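Local coordinates for protein glutamate receptor 1 (Adineta vaga, PDB 4IO2) that probably forms a glutamate-gated ion channel, of which this chain is the ligand-binding domain, here with glutamate bound, at residues S101-R112 with T196-F207. Numbering follows the deposited sequence.
Sequences SISDNSMRILMR and TLVGEDFDKSTF
R108 lies over the corner that 196-207 turns at G199, touching L197 before it and D201 after it. CB points away from 196-207, but bends at chi2 and chi3 (57°) bring the rest back. In the one of two D201 conformers considered here, the chain crosses D201 at a slant, CG and CD both meeting OD1 (CD to D201 OD1 3.3 Å), the guanidinium and carboxylate planes 57° apart. NE donates to a water in plane at the guanidinium edge; its long salt bridge to D201 OD1 (3.6 Å), well out of that plane, is at most electrostatic and holds for that conformer. CZ and NH1 present the guanidinium face to L197 CB, 3.7 Å from NH1, and NH2 gives a weak hydrogen bond to G199 O (2.8 Å). The water also accepts from I109 N and donates to V198 O and E200 O, bridging the strands where the register slips by two residues, a beta bulge. Were an alanine here, the water and G199 O would probably each lose a donor and L197 CB its flat cover.

Around this bulge the pairing is antiparallel. M107 N meets F202 O at 2.8 Å, almost straight, while M107 CB lies over the F202 ring and its bent chain carries CE to F202 CE2 (3.6 Å), with SD in an oblique Met-aromatic contact. Further along, the N105 side chain covers one face of F207, amide and ring planes 30° apart, with CB 4.1 Å from the ring centroid. N105 ND2 donates to S205 OG (3.2 Å) and also to D180, a glutamate-binding residue. F207 lines the pocket and touches the ligand; strand 103-112 and the broken strand 200-211 run between the two lobes as hinge connections, as in the bilobed periplasmic-binding-protein-like fold of glutamate receptor ligand-binding domains.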
ATOM      1  N   SER A 101       0.663  -5.618  -2.417  1.00 17.12           N
ATOM      2  CA  SER A 101      -0.720  -5.209  -2.249  0.58 17.55           C
ATOM      3  C   SER A 101      -1.478  -5.121  -3.569  1.00 15.82           C
ATOM      4  O   SER A 101      -0.926  -4.621  -4.580  1.00 18.89           O
ATOM      5  CB  SER A 101      -0.735  -3.830  -1.582  0.58 19.16           C
ATOM      6  OG  SER A 101      -1.980  -3.135  -1.736  0.58 20.58           O
ATOM      7  N   ILE A 102      -2.732  -5.586  -3.550  1.00 14.68           N
ATOM      8  CA  ILE A 102      -3.667  -5.390  -4.651  1.00 15.66           C
ATOM      9  C   ILE A 102      -4.520  -4.128  -4.505  1.00 17.01           C
ATOM     10  O   ILE A 102      -5.106  -3.674  -5.496  1.00 20.58           O
ATOM     11  CB  ILE A 102      -4.563  -6.632  -4.892  1.00 16.18           C
ATOM     12  CG1 ILE A 102      -5.444  -6.949  -3.680  1.00 17.43           C
ATOM     13  CG2 ILE A 102      -3.656  -7.857  -5.270  1.00 17.99           C
ATOM     14  CD1 ILE A 102      -6.461  -8.086  -4.026  1.00 20.71           C
ATOM     15  N   SER A 103      -4.584  -3.570  -3.294  1.00 15.93           N
ATOM     16  CA  SER A 103      -5.395  -2.387  -3.024  1.00 16.46           C
ATOM     17  C   SER A 103      -4.993  -1.778  -1.703  1.00 15.55           C
ATOM     18  O   SER A 103      -4.637  -2.522  -0.782  1.00 16.36           O
ATOM     19  CB  SER A 103      -6.889  -2.771  -2.955  1.00 18.32           C
ATOM     20  OG  SER A 103      -7.734  -1.627  -2.737  1.00 19.62           O
ATOM     21  N   ASP A 104      -5.059  -0.464  -1.600  1.00 15.88           N
ATOM     22  CA  ASP A 104      -5.063   0.169  -0.310  1.00 18.04           C
ATOM     23  C   ASP A 104      -6.407  -0.078   0.372  1.00 14.77           C
ATOM     24  O   ASP A 104      -7.371  -0.564  -0.218  1.00 16.75           O
ATOM     25  CB  ASP A 104      -4.762   1.674  -0.443  1.00 24.25           C
ATOM     26  CG  ASP A 104      -5.793   2.444  -1.276  1.00 35.64           C
ATOM     27  OD1 ASP A 104      -6.935   1.978  -1.444  1.00 39.49           O
ATOM     28  OD2 ASP A 104      -5.445   3.547  -1.779  1.00 41.89           O
ATOM     29  N   ASN A 105      -6.439   0.174   1.660  1.00 14.79           N
ATOM     30  CA  ASN A 105      -7.629  -0.041   2.467  1.00 13.51           C
ATOM     31  C   ASN A 105      -7.569   0.833   3.678  1.00 13.17           C
ATOM     32  O   ASN A 105      -6.498   1.304   4.088  1.00 14.92           O
ATOM     33  CB  ASN A 105      -7.741  -1.527   2.901  1.00 13.22           C
ATOM     34  CG  ASN A 105      -9.035  -1.825   3.638  1.00 12.77           C
ATOM     35  OD1 ASN A 105     -10.118  -1.576   3.129  1.00 12.97           O
ATOM     36  ND2 ASN A 105      -8.922  -2.365   4.852  1.00 15.69           N
ATOM     37  N   SER A 106      -8.744   1.017   4.259  1.00 14.06           N
ATOM     38  CA  SER A 106      -8.905   1.652   5.565  1.00 14.76           C
ATOM     39  C   SER A 106     -10.329   1.285   6.001  1.00 12.70           C
ATOM     40  O   SER A 106     -11.099   0.677   5.233  1.00 13.65           O
ATOM     41  CB  SER A 106      -8.725   3.156   5.489  1.00 17.53           C
ATOM     42  OG  SER A 106      -9.668   3.685   4.574  1.00 19.81           O
ATOM     43  N   MET A 107     -10.654   1.578   7.247  1.00 14.42           N
ATOM     44  CA  MET A 107     -11.986   1.273   7.779  1.00 13.12           C
ATOM     45  C   MET A 107     -12.758   2.534   8.049  1.00 13.57           C
ATOM     46  O   MET A 107     -12.175   3.607   8.231  1.00 16.33           O
ATOM     47  CB  MET A 107     -11.943   0.407   9.057  1.00 13.73           C
ATOM     48  CG  MET A 107     -11.303  -0.938   8.836  1.00 17.21           C
ATOM     49  SD  MET A 107     -11.493  -2.028  10.268  1.00 18.83           S
ATOM     50  CE  MET A 107     -10.225  -1.423  11.345  1.00 21.94           C
ATOM     51  N   ARG A 108     -14.082   2.385   8.018  1.00 14.11           N
ATOM     52  CA  ARG A 108     -15.007   3.427   8.408  1.00 17.07           C
ATOM     53  C   ARG A 108     -15.984   2.932   9.426  1.00 16.16           C
ATOM     54  O   ARG A 108     -16.178   1.747   9.590  1.00 15.18           O
ATOM     55  CB  ARG A 108     -15.728   4.026   7.204  1.00 20.49           C
ATOM     56  CG  ARG A 108     -14.698   4.775   6.300  1.00 26.09           C
ATOM     57  CD  ARG A 108     -15.174   5.949   5.576  1.00 26.03           C
ATOM     58  NE  ARG A 108     -15.738   6.956   6.448  1.00 25.54           N
ATOM     59  CZ  ARG A 108     -16.545   7.880   5.979  1.00 26.30           C
ATOM     60  NH1 ARG A 108     -16.865   7.844   4.672  1.00 26.71           N
ATOM     61  NH2 ARG A 108     -17.064   8.776   6.802  1.00 25.59           N
ATOM     62  N   ILE A 109     -16.554   3.876  10.169  1.00 16.56           N
ATOM     63  CA  ILE A 109     -17.640   3.582  11.060  1.00 16.13           C
ATOM     64  C   ILE A 109     -18.977   3.527  10.287  1.00 17.12           C
ATOM     65  O   ILE A 109     -19.317   4.470   9.579  1.00 16.83           O
ATOM     66  CB  ILE A 109     -17.713   4.634  12.158  1.00 18.01           C
ATOM     67  CG1 ILE A 109     -16.407   4.663  12.976  1.00 20.58           C
ATOM     68  CG2 ILE A 109     -18.937   4.352  13.053  1.00 20.84           C
ATOM     69  CD1 ILE A 109     -16.221   5.882  13.873  1.00 24.00           C
ATOM     70  N   LEU A 110     -19.697   2.409  10.444  1.00 14.57           N
ATOM     71  CA  LEU A 110     -21.018   2.122   9.817  1.00 15.25           C
ATOM     72  C   LEU A 110     -22.094   2.312  10.879  1.00 16.63           C
ATOM     73  O   LEU A 110     -21.964   1.814  11.981  1.00 18.89           O
ATOM     74  CB  LEU A 110     -21.041   0.667   9.310  1.00 14.96           C
ATOM     75  CG  LEU A 110     -22.329   0.190   8.620  1.00 14.71           C
ATOM     76  CD1 LEU A 110     -22.537   0.884   7.323  1.00 15.55           C
ATOM     77  CD2 LEU A 110     -22.300  -1.353   8.382  1.00 16.31           C
ATOM     78  N   MET A 111     -23.206   2.935  10.483  1.00 17.28           N
ATOM     79  CA  MET A 111     -24.282   3.230  11.437  1.00 19.12           C
ATOM     80  C   MET A 111     -25.581   3.484  10.689  1.00 18.29           C
ATOM     81  O   MET A 111     -25.573   3.640   9.468  1.00 19.42           O
ATOM     82  CB  MET A 111     -23.924   4.484  12.233  1.00 20.89           C
ATOM     83  CG  MET A 111     -23.880   5.798  11.424  1.00 21.02           C
ATOM     84  SD  MET A 111     -23.482   7.222  12.488  1.00 24.04           S
ATOM     85  CE  MET A 111     -23.990   8.616  11.485  1.00 24.28           C
ATOM     86  N   ARG A 112     -26.700   3.538  11.410  1.00 19.17           N
ATOM     87  CA  ARG A 112     -27.959   3.990  10.826  1.00 21.43           C
ATOM     88  C   ARG A 112     -27.886   5.453  10.467  1.00 23.21           C
ATOM     89  O   ARG A 112     -27.310   6.271  11.222  1.00 19.96           O
ATOM     90  CB  ARG A 112     -29.092   3.846  11.835  1.00 24.98           C
ATOM     91  CG  ARG A 112     -29.446   2.419  12.188  1.00 24.09           C
ATOM     92  CD  ARG A 112     -30.582   2.425  13.268  1.00 27.15           C
ATOM     93  NE  ARG A 112     -30.202   3.165  14.491  1.00 27.71           N
ATOM     94  CZ  ARG A 112     -29.454   2.681  15.489  1.00 24.94           C
ATOM     95  NH1 ARG A 112     -28.978   1.434  15.426  1.00 24.19           N
ATOM     96  NH2 ARG A 112     -29.143   3.452  16.540  1.00 24.58           N
ATOM     97  N   THR A 196     -25.249   4.300   6.725  1.00 18.06           N
ATOM     98  CA  THR A 196     -24.299   5.316   6.271  1.00 19.63           C
ATOM     99  C   THR A 196     -22.951   5.193   7.003  1.00 17.06           C
ATOM    100  O   THR A 196     -22.814   4.400   7.943  1.00 18.02           O
ATOM    101  CB  THR A 196     -24.886   6.742   6.430  1.00 23.27           C
ATOM    102  OG1 THR A 196     -24.126   7.668   5.629  1.00 25.60           O
ATOM    103  CG2 THR A 196     -24.923   7.182   7.899  1.00 23.54           C
ATOM    104  N   LEU A 197     -21.971   5.982   6.559  1.00 17.61           N
ATOM    105  CA  LEU A 197     -20.635   5.995   7.133  1.00 16.89           C
ATOM    106  C   LEU A 197     -20.401   7.326   7.795  1.00 18.60           C
ATOM    107  O   LEU A 197     -20.979   8.334   7.373  1.00 21.37           O
ATOM    108  CB  LEU A 197     -19.593   5.781   6.021  1.00 17.11           C
ATOM    109  CG  LEU A 197     -19.901   4.596   5.079  1.00 18.84           C
ATOM    110  CD1 LEU A 197     -18.853   4.468   4.009  1.00 19.68           C
ATOM    111  CD2 LEU A 197     -19.988   3.314   5.874  1.00 18.99           C
ATOM    112  N   VAL A 198     -19.554   7.354   8.816  1.00 18.28           N
ATOM    113  CA  VAL A 198     -19.236   8.588   9.537  1.00 22.46           C
ATOM    114  C   VAL A 198     -17.789   8.592  10.022  1.00 20.53           C
ATOM    115  O   VAL A 198     -17.210   7.539  10.288  1.00 20.41           O
ATOM    116  CB  VAL A 198     -20.217   8.817  10.746  1.00 24.48           C
ATOM    117  CG1 VAL A 198     -19.942   7.826  11.896  1.00 28.01           C
ATOM    118  CG2 VAL A 198     -20.197  10.294  11.248  1.00 26.98           C
ATOM    119  N   GLY A 199     -17.219   9.787  10.153  1.00 22.84           N
ATOM    120  CA  GLY A 199     -15.911   9.934  10.752  1.00 25.24           C
ATOM    121  C   GLY A 199     -14.782   9.826   9.744  1.00 25.05           C
ATOM    122  O   GLY A 199     -14.969   9.492   8.576  1.00 22.69           O
ATOM    123  N   GLU A 200     -13.569  10.090  10.217  1.00 24.05           N
ATOM    124  CA  GLU A 200     -12.396   9.903   9.382  1.00 24.09           C
ATOM    125  C   GLU A 200     -12.121   8.429   9.192  1.00 21.66           C
ATOM    126  O   GLU A 200     -12.473   7.584  10.007  1.00 21.31           O
ATOM    127  CB  GLU A 200     -11.185  10.557  10.034  1.00 29.64           C
ATOM    128  CG  GLU A 200     -11.325  12.057  10.254  1.00 37.33           C
ATOM    129  CD  GLU A 200     -10.175  12.608  11.056  1.00 46.87           C
ATOM    130  OE1 GLU A 200      -9.118  11.932  11.102  1.00 50.61           O
ATOM    131  OE2 GLU A 200     -10.332  13.706  11.647  1.00 51.83           O
ATOM    132  N   ASP A 201     -11.445   8.138   8.097  0.55 21.66           N
ATOM    133  CA  ASP A 201     -10.933   6.802   7.842  0.55 22.95           C
ATOM    134  C   ASP A 201      -9.968   6.438   8.980  0.55 20.14           C
ATOM    135  O   ASP A 201      -9.367   7.335   9.609  0.55 22.26           O
ATOM    136  CB  ASP A 201     -10.224   6.747   6.472  0.55 26.20           C
ATOM    137  CG  ASP A 201     -11.044   7.401   5.321  0.55 30.18           C
ATOM    138  OD1 ASP A 201     -12.284   7.495   5.408  0.55 31.52           O
ATOM    139  OD2 ASP A 201     -10.443   7.799   4.297  0.55 32.90           O
ATOM    140  N   PHE A 202      -9.833   5.142   9.266  1.00 20.01           N
ATOM    141  CA  PHE A 202      -8.840   4.709  10.224  1.00 20.19           C
ATOM    142  C   PHE A 202      -8.253   3.348   9.839  1.00 17.54           C
ATOM    143  O   PHE A 202      -8.780   2.646   8.978  1.00 17.25           O
ATOM    144  CB  PHE A 202      -9.439   4.713  11.635  1.00 20.48           C
ATOM    145  CG  PHE A 202     -10.618   3.792  11.825  1.00 20.37           C
ATOM    146  CD1 PHE A 202     -11.889   4.175  11.442  1.00 22.21           C
ATOM    147  CD2 PHE A 202     -10.467   2.532  12.397  1.00 21.64           C
ATOM    148  CE1 PHE A 202     -12.984   3.323  11.607  1.00 22.42           C
ATOM    149  CE2 PHE A 202     -11.565   1.679  12.563  1.00 22.45           C
ATOM    150  CZ  PHE A 202     -12.819   2.076  12.154  1.00 23.67           C
ATOM    151  N   ASP A 203      -7.175   2.968  10.505  1.00 18.62           N
ATOM    152  CA  ASP A 203      -6.482   1.705  10.246  1.00 17.28           C
ATOM    153  C   ASP A 203      -6.083   1.532   8.787  1.00 17.06           C
ATOM    154  O   ASP A 203      -6.421   0.533   8.146  1.00 16.97           O
ATOM    155  CB  ASP A 203      -7.302   0.497  10.724  1.00 18.03           C
ATOM    156  CG  ASP A 203      -6.456  -0.729  10.975  1.00 19.35           C
ATOM    157  OD1 ASP A 203      -5.343  -0.591  11.513  1.00 20.42           O
ATOM    158  OD2 ASP A 203      -6.853  -1.843  10.567  1.00 20.83           O
ATOM    159  N   LYS A 204      -5.380   2.524   8.277  1.00 18.46           N
ATOM    160  CA  LYS A 204      -4.813   2.476   6.934  0.58 18.64           C
ATOM    161  C   LYS A 204      -4.032   1.191   6.790  1.00 17.67           C
ATOM    162  O   LYS A 204      -3.183   0.838   7.644  1.00 18.80           O
ATOM    163  CB  LYS A 204      -3.894   3.666   6.682  0.58 24.26           C
ATOM    164  CG  LYS A 204      -4.561   5.024   6.878  0.58 30.21           C
ATOM    165  CD  LYS A 204      -5.999   5.047   6.424  0.58 33.94           C
ATOM    166  CE  LYS A 204      -6.664   6.397   6.711  0.58 36.29           C
ATOM    167  NZ  LYS A 204      -5.953   7.216   7.728  0.58 38.69           N
ATOM    168  N   SER A 205      -4.339   0.463   5.727  1.00 15.23           N
ATOM    169  CA  SER A 205      -3.842  -0.874   5.565  1.00 14.46           C
ATOM    170  C   SER A 205      -3.845  -1.254   4.079  1.00 12.77           C
ATOM    171  O   SER A 205      -4.054  -0.421   3.217  1.00 14.31           O
ATOM    172  CB  SER A 205      -4.737  -1.797   6.430  1.00 16.61           C
ATOM    173  OG  SER A 205      -6.125  -1.613   6.113  1.00 17.19           O
ATOM    174  N   THR A 206      -3.623  -2.527   3.803  1.00 12.51           N
ATOM    175  CA  THR A 206      -3.605  -3.040   2.444  1.00 12.21           C
ATOM    176  C   THR A 206      -4.302  -4.377   2.361  1.00 11.58           C
ATOM    177  O   THR A 206      -4.396  -5.073   3.376  1.00 11.93           O
ATOM    178  CB  THR A 206      -2.149  -3.224   1.945  1.00 15.33           C
ATOM    179  OG1 THR A 206      -1.438  -4.091   2.856  1.00 17.18           O
ATOM    180  CG2 THR A 206      -1.383  -1.886   1.849  1.00 15.35           C
ATOM    181  N   PHE A 207      -4.732  -4.749   1.180  1.00 10.56           N
ATOM    182  CA  PHE A 207      -5.189  -6.091   0.869  1.00 10.67           C
ATOM    183  C   PHE A 207      -4.073  -6.775   0.093  1.00 10.73           C
ATOM    184  O   PHE A 207      -3.451  -6.162  -0.791  1.00 12.41           O
ATOM    185  CB  PHE A 207      -6.414  -6.103  -0.013  1.00 11.89           C
ATOM    186  CG  PHE A 207      -7.672  -5.527   0.618  1.00  9.94           C
ATOM    187  CD1 PHE A 207      -7.915  -5.576   1.977  1.00 11.24           C
ATOM    188  CD2 PHE A 207      -8.654  -4.977  -0.189  1.00 12.03           C
ATOM    189  CE1 PHE A 207      -9.088  -5.056   2.513  1.00 12.61           C
ATOM    190  CE2 PHE A 207      -9.841  -4.470   0.343  1.00 12.65           C
ATOM    191  CZ  PHE A 207     -10.060  -4.513   1.687  1.00 12.92           C
TER
HETATM  192  O   HOH W   1     -14.937   6.468   9.537  1.00 22.58           O